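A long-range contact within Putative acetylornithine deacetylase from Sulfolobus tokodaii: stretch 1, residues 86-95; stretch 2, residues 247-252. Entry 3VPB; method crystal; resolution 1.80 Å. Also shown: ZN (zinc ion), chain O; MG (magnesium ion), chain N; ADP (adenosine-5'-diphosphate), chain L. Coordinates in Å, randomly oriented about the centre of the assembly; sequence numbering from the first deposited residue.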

ATOM      1  N   ASP B  86      -9.403   6.750 -16.941  1.00 18.77           N
ATOM      2  CA  ASP B  86     -10.013   5.526 -16.445  1.00 17.60           C
ATOM      3  C   ASP B  86     -10.537   4.672 -17.587  1.00 17.00           C
ATOM      4  O   ASP B  86     -11.500   5.062 -18.278  1.00 17.75           O
ATOM      5  CB  ASP B  86     -11.130   5.856 -15.480  1.00 17.75           C
ATOM      6  CG  ASP B  86     -11.582   4.638 -14.712  1.00 20.41           C
ATOM      7  OD1 ASP B  86     -11.347   4.631 -13.495  1.00 22.69           O
ATOM      8  OD2 ASP B  86     -12.147   3.691 -15.335  1.00 19.18           O
ATOM      9  N   LYS B  87      -9.887   3.532 -17.817  1.00 15.74           N
ATOM     10  CA  LYS B  87     -10.228   2.680 -18.954  1.00 14.96           C
ATOM     11  C   LYS B  87     -11.663   2.167 -18.926  1.00 14.77           C
ATOM     12  O   LYS B  87     -12.278   2.069 -19.986  1.00 15.42           O
ATOM     13  CB  LYS B  87      -9.254   1.516 -19.097  1.00 15.57           C
ATOM     14  CG  LYS B  87      -7.851   1.977 -19.489  1.00 15.10           C
ATOM     15  CD  LYS B  87      -6.995   0.793 -19.917  1.00 16.31           C
ATOM     16  CE  LYS B  87      -5.621   1.274 -20.415  1.00 19.56           C
ATOM     17  NZ  LYS B  87      -4.800   1.747 -19.251  1.00 18.52           N
ATOM     18  N   ILE B  88     -12.219   1.902 -17.743  1.00 14.42           N
ATOM     19  CA  ILE B  88     -13.623   1.431 -17.666  1.00 14.27           C
ATOM     20  C   ILE B  88     -14.584   2.544 -18.073  1.00 13.96           C
ATOM     21  O   ILE B  88     -15.538   2.298 -18.829  1.00 14.70           O
ATOM     22  CB  ILE B  88     -13.976   0.828 -16.273  1.00 14.40           C
ATOM     23  CG1 ILE B  88     -13.171  -0.460 -16.054  1.00 15.22           C
ATOM     24  CG2 ILE B  88     -15.528   0.603 -16.122  1.00 15.28           C
ATOM     25  CD1 ILE B  88     -13.169  -0.972 -14.613  1.00 16.08           C
ATOM     26  N   LEU B  89     -14.323   3.761 -17.592  1.00 13.64           N
ATOM     27  CA  LEU B  89     -15.173   4.910 -17.959  1.00 14.83           C
ATOM     28  C   LEU B  89     -15.075   5.217 -19.459  1.00 14.80           C
ATOM     29  O   LEU B  89     -16.082   5.566 -20.103  1.00 15.02           O
ATOM     30  CB  LEU B  89     -14.797   6.141 -17.118  1.00 14.19           C
ATOM     31  CG  LEU B  89     -14.903   5.944 -15.599  1.00 14.82           C
ATOM     32  CD1 LEU B  89     -14.707   7.289 -14.992  1.00 16.99           C
ATOM     33  CD2 LEU B  89     -16.253   5.324 -15.184  1.00 18.30           C
ATOM     34  N   THR B  90     -13.864   5.097 -19.998  1.00 14.59           N
ATOM     35  CA  THR B  90     -13.627   5.280 -21.437  1.00 15.69           C
ATOM     36  C   THR B  90     -14.398   4.225 -22.235  1.00 15.04           C
ATOM     37  O   THR B  90     -15.132   4.554 -23.170  1.00 14.20           O
ATOM     38  CB  THR B  90     -12.128   5.200 -21.777  1.00 14.33           C
ATOM     39  OG1 THR B  90     -11.457   6.327 -21.211  1.00 17.54           O
ATOM     40  CG2 THR B  90     -11.894   5.199 -23.279  1.00 17.67           C
ATOM     41  N   TYR B  91     -14.226   2.956 -21.872  1.00 15.13           N
ATOM     42  CA  TYR B  91     -14.925   1.868 -22.604  1.00 15.69           C
ATOM     43  C   TYR B  91     -16.435   2.061 -22.504  1.00 15.82           C
ATOM     44  O   TYR B  91     -17.156   1.843 -23.483  1.00 14.82           O
ATOM     45  CB  TYR B  91     -14.542   0.482 -22.062  1.00 14.80           C
ATOM     46  CG  TYR B  91     -13.154   0.001 -22.427  1.00 16.24           C
ATOM     47  CD1 TYR B  91     -12.397  -0.713 -21.496  1.00 16.61           C
ATOM     48  CD2 TYR B  91     -12.602   0.231 -23.689  1.00 17.62           C
ATOM     49  CE1 TYR B  91     -11.123  -1.180 -21.800  1.00 18.77           C
ATOM     50  CE2 TYR B  91     -11.324  -0.215 -24.015  1.00 16.72           C
ATOM     51  CZ  TYR B  91     -10.594  -0.929 -23.071  1.00 18.76           C
ATOM     52  OH  TYR B  91      -9.358  -1.387 -23.391  1.00 18.63           O
ATOM     53  N   SER B  92     -16.937   2.490 -21.336  1.00 15.89           N
ATOM     54  CA  SER B  92     -18.388   2.746 -21.221  1.00 17.34           C
ATOM     55  C   SER B  92     -18.927   3.717 -22.289  1.00 17.78           C
ATOM     56  O   SER B  92     -19.931   3.408 -22.974  1.00 18.61           O
ATOM     57  CB  SER B  92     -18.762   3.280 -19.823  1.00 17.69           C
ATOM     58  OG  SER B  92     -20.169   3.303 -19.668  1.00 19.07           O
ATOM     59  N   LYS B  93     -18.279   4.876 -22.412  1.00 18.19           N
ATOM     60  CA  LYS B  93     -18.700   5.931 -23.351  1.00 18.88           C
ATOM     61  C   LYS B  93     -18.544   5.434 -24.786  1.00 19.21           C
ATOM     62  O   LYS B  93     -19.451   5.589 -25.612  1.00 19.34           O
ATOM     63  CB  LYS B  93     -17.886   7.211 -23.173  1.00 19.47           C
ATOM     64  CG  LYS B  93     -18.184   8.031 -21.921  1.00 23.79           C
ATOM     65  CD  LYS B  93     -19.655   8.414 -21.783  1.00 29.69           C
ATOM     66  CE  LYS B  93     -19.889   9.320 -20.550  1.00 33.91           C
ATOM     67  NZ  LYS B  93     -19.815   8.579 -19.258  1.00 36.36           N
ATOM     68  N   LEU B  94     -17.400   4.814 -25.076  1.00 18.82           N
ATOM     69  CA  LEU B  94     -17.138   4.333 -26.444  1.00 18.96           C
ATOM     70  C   LEU B  94     -18.136   3.241 -26.851  1.00 19.99           C
ATOM     71  O   LEU B  94     -18.741   3.297 -27.932  1.00 20.40           O
ATOM     72  CB  LEU B  94     -15.692   3.814 -26.560  1.00 18.64           C
ATOM     73  CG  LEU B  94     -14.592   4.868 -26.386  1.00 18.74           C
ATOM     74  CD1 LEU B  94     -13.209   4.225 -26.484  1.00 18.67           C
ATOM     75  CD2 LEU B  94     -14.727   6.014 -27.368  1.00 20.06           C
ATOM     76  N   TYR B  95     -18.321   2.269 -25.965  1.00 20.27           N
ATOM     77  CA  TYR B  95     -19.192   1.140 -26.250  1.00 22.11           C
ATOM     78  C   TYR B  95     -20.596   1.615 -26.535  1.00 23.31           C
ATOM     79  O   TYR B  95     -21.220   1.164 -27.487  1.00 23.20           O
ATOM     80  CB  TYR B  95     -19.199   0.092 -25.124  1.00 21.60           C
ATOM     81  CG  TYR B  95     -20.033  -1.119 -25.485  1.00 23.38           C
ATOM     82  CD1 TYR B  95     -19.502  -2.150 -26.260  1.00 23.69           C
ATOM     83  CD2 TYR B  95     -21.374  -1.211 -25.081  1.00 24.04           C
ATOM     84  CE1 TYR B  95     -20.289  -3.260 -26.611  1.00 24.49           C
ATOM     85  CE2 TYR B  95     -22.164  -2.296 -25.440  1.00 24.29           C
ATOM     86  CZ  TYR B  95     -21.618  -3.308 -26.200  1.00 26.72           C
ATOM     87  OH  TYR B  95     -22.410  -4.375 -26.535  1.00 29.08           O
ATOM     88  N   VAL B 247      -9.849  -1.433 -33.553  1.00 15.01           N
ATOM     89  CA  VAL B 247     -10.521  -1.535 -32.263  1.00 15.16           C
ATOM     90  C   VAL B 247      -9.843  -0.507 -31.364  1.00 14.86           C
ATOM     91  O   VAL B 247      -8.614  -0.506 -31.250  1.00 14.70           O
ATOM     92  CB  VAL B 247     -10.357  -2.985 -31.701  1.00 14.76           C
ATOM     93  CG1 VAL B 247     -11.042  -3.129 -30.388  1.00 15.60           C
ATOM     94  CG2 VAL B 247     -10.956  -4.021 -32.648  1.00 14.99           C
ATOM     95  N   VAL B 248     -10.625   0.357 -30.718  1.00 14.97           N
ATOM     96  CA  VAL B 248     -10.035   1.357 -29.817  1.00 15.02           C
ATOM     97  C   VAL B 248      -9.757   0.722 -28.463  1.00 15.53           C
ATOM     98  O   VAL B 248     -10.663   0.155 -27.823  1.00 15.51           O
ATOM     99  CB  VAL B 248     -10.933   2.612 -29.664  1.00 15.77           C
ATOM    100  CG1 VAL B 248     -10.255   3.639 -28.744  1.00 14.81           C
ATOM    101  CG2 VAL B 248     -11.193   3.221 -31.032  1.00 15.46           C
ATOM    102  N   ASN B 249      -8.497   0.793 -28.046  1.00 15.75           N
ATOM    103  CA  ASN B 249      -8.064   0.229 -26.790  1.00 16.82           C
ATOM    104  C   ASN B 249      -8.082   1.223 -25.626  1.00 16.51           C
ATOM    105  O   ASN B 249      -8.446   0.859 -24.506  1.00 17.41           O
ATOM    106  CB  ASN B 249      -6.665  -0.341 -26.982  1.00 17.18           C
ATOM    107  CG  ASN B 249      -6.186  -1.140 -25.803  1.00 19.30           C
ATOM    108  OD1 ASN B 249      -6.965  -1.796 -25.114  1.00 19.95           O
ATOM    109  ND2 ASN B 249      -4.879  -1.104 -25.574  1.00 21.17           N
ATOM    110  N   GLU B 250      -7.628   2.452 -25.854  1.00 15.48           N
ATOM    111  CA  GLU B 250      -7.692   3.476 -24.798  1.00 15.90           C
ATOM    112  C   GLU B 250      -7.465   4.860 -25.369  1.00 15.68           C
ATOM    113  O   GLU B 250      -7.067   5.001 -26.523  1.00 15.03           O
ATOM    114  CB  GLU B 250      -6.680   3.222 -23.687  1.00 17.07           C
ATOM    115  CG  GLU B 250      -5.221   3.361 -24.131  1.00 15.88           C
ATOM    116  CD  GLU B 250      -4.307   3.712 -22.974  1.00 18.81           C
ATOM    117  OE1 GLU B 250      -3.058   3.630 -23.153  1.00 18.65           O
ATOM    118  OE2 GLU B 250      -4.839   4.112 -21.902  1.00 17.00           O
ATOM    119  N   LEU B 251      -7.716   5.866 -24.542  1.00 14.35           N
ATOM    120  CA  LEU B 251      -7.328   7.238 -24.836  1.00 16.28           C
ATOM    121  C   LEU B 251      -6.513   7.754 -23.685  1.00 16.97           C
ATOM    122  O   LEU B 251      -6.629   7.236 -22.587  1.00 18.95           O
ATOM    123  CB  LEU B 251      -8.563   8.133 -25.047  1.00 16.24           C
ATOM    124  CG  LEU B 251      -9.257   7.949 -26.408  1.00 20.28           C
ATOM    125  CD1 LEU B 251     -10.334   6.874 -26.331  1.00 22.21           C
ATOM    126  CD2 LEU B 251      -9.826   9.245 -26.931  1.00 21.91           C
ATOM    127  N   ASN B 252      -5.666   8.747 -23.919  1.00 17.29           N
ATOM    128  CA  ASN B 252      -4.839   9.274 -22.839  1.00 18.49           C
ATOM    129  C   ASN B 252      -4.927  10.782 -22.768  1.00 18.84           C
ATOM    130  O   ASN B 252      -4.860  11.458 -23.804  1.00 19.03           O
ATOM    131  CB  ASN B 252      -3.390   8.827 -23.011  1.00 18.51           C
ATOM    132  CG  ASN B 252      -3.249   7.291 -23.070  1.00 20.63           C
ATOM    133  OD1 ASN B 252      -3.186   6.629 -22.037  1.00 20.18           O
ATOM    134  ND2 ASN B 252      -3.190   6.738 -24.283  1.00 19.24           N
TER
HETATM  135 ZN    ZN O 503      -2.557   4.495 -21.272  1.00 23.43          ZN
HETATM  136 MG    MG N 502      -1.562   2.429 -23.970  1.00 17.94          MG
HETATM  137  PB  ADP L 500      -1.529   1.565 -20.933  1.00 15.62           P
HETATM  138  O1B ADP L 500      -2.423   2.683 -20.546  1.00 17.75           O
HETATM  139  O2B ADP L 500      -0.658   1.800 -22.155  1.00 18.00           O
HETATM  140  O3B ADP L 500      -0.754   0.933 -19.812  1.00 15.24           O
HETATM  141  PA  ADP L 500      -2.893  -0.250 -22.748  1.00 17.66           P
HETATM  142  O1A ADP L 500      -4.287  -0.844 -22.568  1.00 17.86           O
HETATM  143  O2A ADP L 500      -2.555   0.730 -23.848  1.00 16.09           O
HETATM  144  O3A ADP L 500      -2.539   0.363 -21.304  1.00 18.44           O
HETATM  145  O5' ADP L 500      -1.905  -1.511 -22.861  1.00 17.37           O
HETATM  146  C5' ADP L 500      -0.498  -1.398 -23.076  1.00 15.60           C
HETATM  147  C4' ADP L 500      -0.074  -2.331 -24.195  1.00 14.35           C
HETATM  148  O4' ADP L 500      -0.535  -3.652 -23.894  1.00 16.02           O
HETATM  149  C3' ADP L 500      -0.756  -1.947 -25.511  1.00 16.64           C
HETATM  150  O3' ADP L 500       0.044  -1.015 -26.250  1.00 17.50           O
HETATM  151  C2' ADP L 500      -0.860  -3.271 -26.230  1.00 17.85           C
HETATM  152  O2' ADP L 500       0.385  -3.595 -26.865  1.00 19.01           O
HETATM  153  C1' ADP L 500      -1.055  -4.239 -25.094  1.00 15.54           C
HETATM  154  N9  ADP L 500      -2.488  -4.519 -24.888  1.00 13.90           N
HETATM  155  C8  ADP L 500      -3.318  -3.974 -23.962  1.00 12.45           C
HETATM  156  N7  ADP L 500      -4.529  -4.539 -24.076  1.00 13.28           N
HETATM  157  C5  ADP L 500      -4.472  -5.449 -25.068  1.00 12.49           C
HETATM  158  C6  ADP L 500      -5.408  -6.374 -25.719  1.00 11.34           C
HETATM  159  N6  ADP L 500      -6.677  -6.462 -25.278  1.00 13.62           N
HETATM  160  N1  ADP L 500      -4.933  -7.191 -26.706  1.00 14.72           N
HETATM  161  C2  ADP L 500      -3.669  -7.133 -27.141  1.00 12.00           C
HETATM  162  N3  ADP L 500      -2.771  -6.271 -26.601  1.00 14.50           N
HETATM  163  C4  ADP L 500      -3.133  -5.430 -25.594  1.00 12.76           C
HETATM  164  O   HOH W   1     -10.038   2.450 -22.354  1.00 22.36           O
HETATM  165  O   HOH W   2      -8.785   5.160 -21.800  1.00 17.88           O
HETATM  166  O   HOH W   3       0.016   1.487 -25.047  1.00 19.39           O
HETATM  167  O   HOH W   4      -2.942   5.410 -19.421  1.00 15.63           O

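How does Lys87 reach the nucleotide from the first turn of the helix? Its CA-to-CB bond points sideways to the strand, and chi1 (m), chi2 (t) and chi3 (t) carry the chain out nearly straight before chi4 turns to p. That last turn accompanies a hydrogen bond from Lys87 NZ to ADP O1B, 2.9 Å long. On the way, Lys87 CE lies 3.3 Å from Glu250 OE2. The helix start is itself secured by Asp86, whose OD2 caps it, accepting from Leu89 N at 3.1 Å and, weakly, from Ile88 N at 3.0 Å.

What does the conformation of Glu250 accomplish? With chi1 p and chi2 t, its carboxylate is carried to both metals. Glu250 OE1 lies 2.1 Å from ZN and 2.1 Å from MG, while Glu250 OE2 is 2.4 Å from ZN. Asn252 OD1, also 2.4 Å from ZN, therefore sits just 3.0 Å from Glu250 OE2: the shared metal, not a hydrogen bond, accounts for their closeness.

Why does Tyr91 matter although its CA-to-CB bond points sideways? Its chi1 of -73° (m) lets the long side chain extend to the strand, where OH donates a weak hydrogen bond to Asn249 O at 2.7 Å. Val248 O lies at the ring edge, 3.9 Å from Tyr91 CE2, and finds no polar partner in the model. The CA-to-CB bond of Asn249 points away from the helix, which is the side where ADP lies, and Asn249 ND2 gives ADP O1A a weak hydrogen bond at 3.1 Å.

What fills the apolar part of the contact? Leu94 (m, t) points toward the strand and places CD1 3.8 Å from Val248 CG1 and 3.9 Å from Leu251 CD1. Thr90 CG2 meets the same Leu251 CD1 at 3.8 Å, while its OG1 accepts from water 2 at 3.0 Å, which in turn accepts from Leu251 N at 3.0 Å.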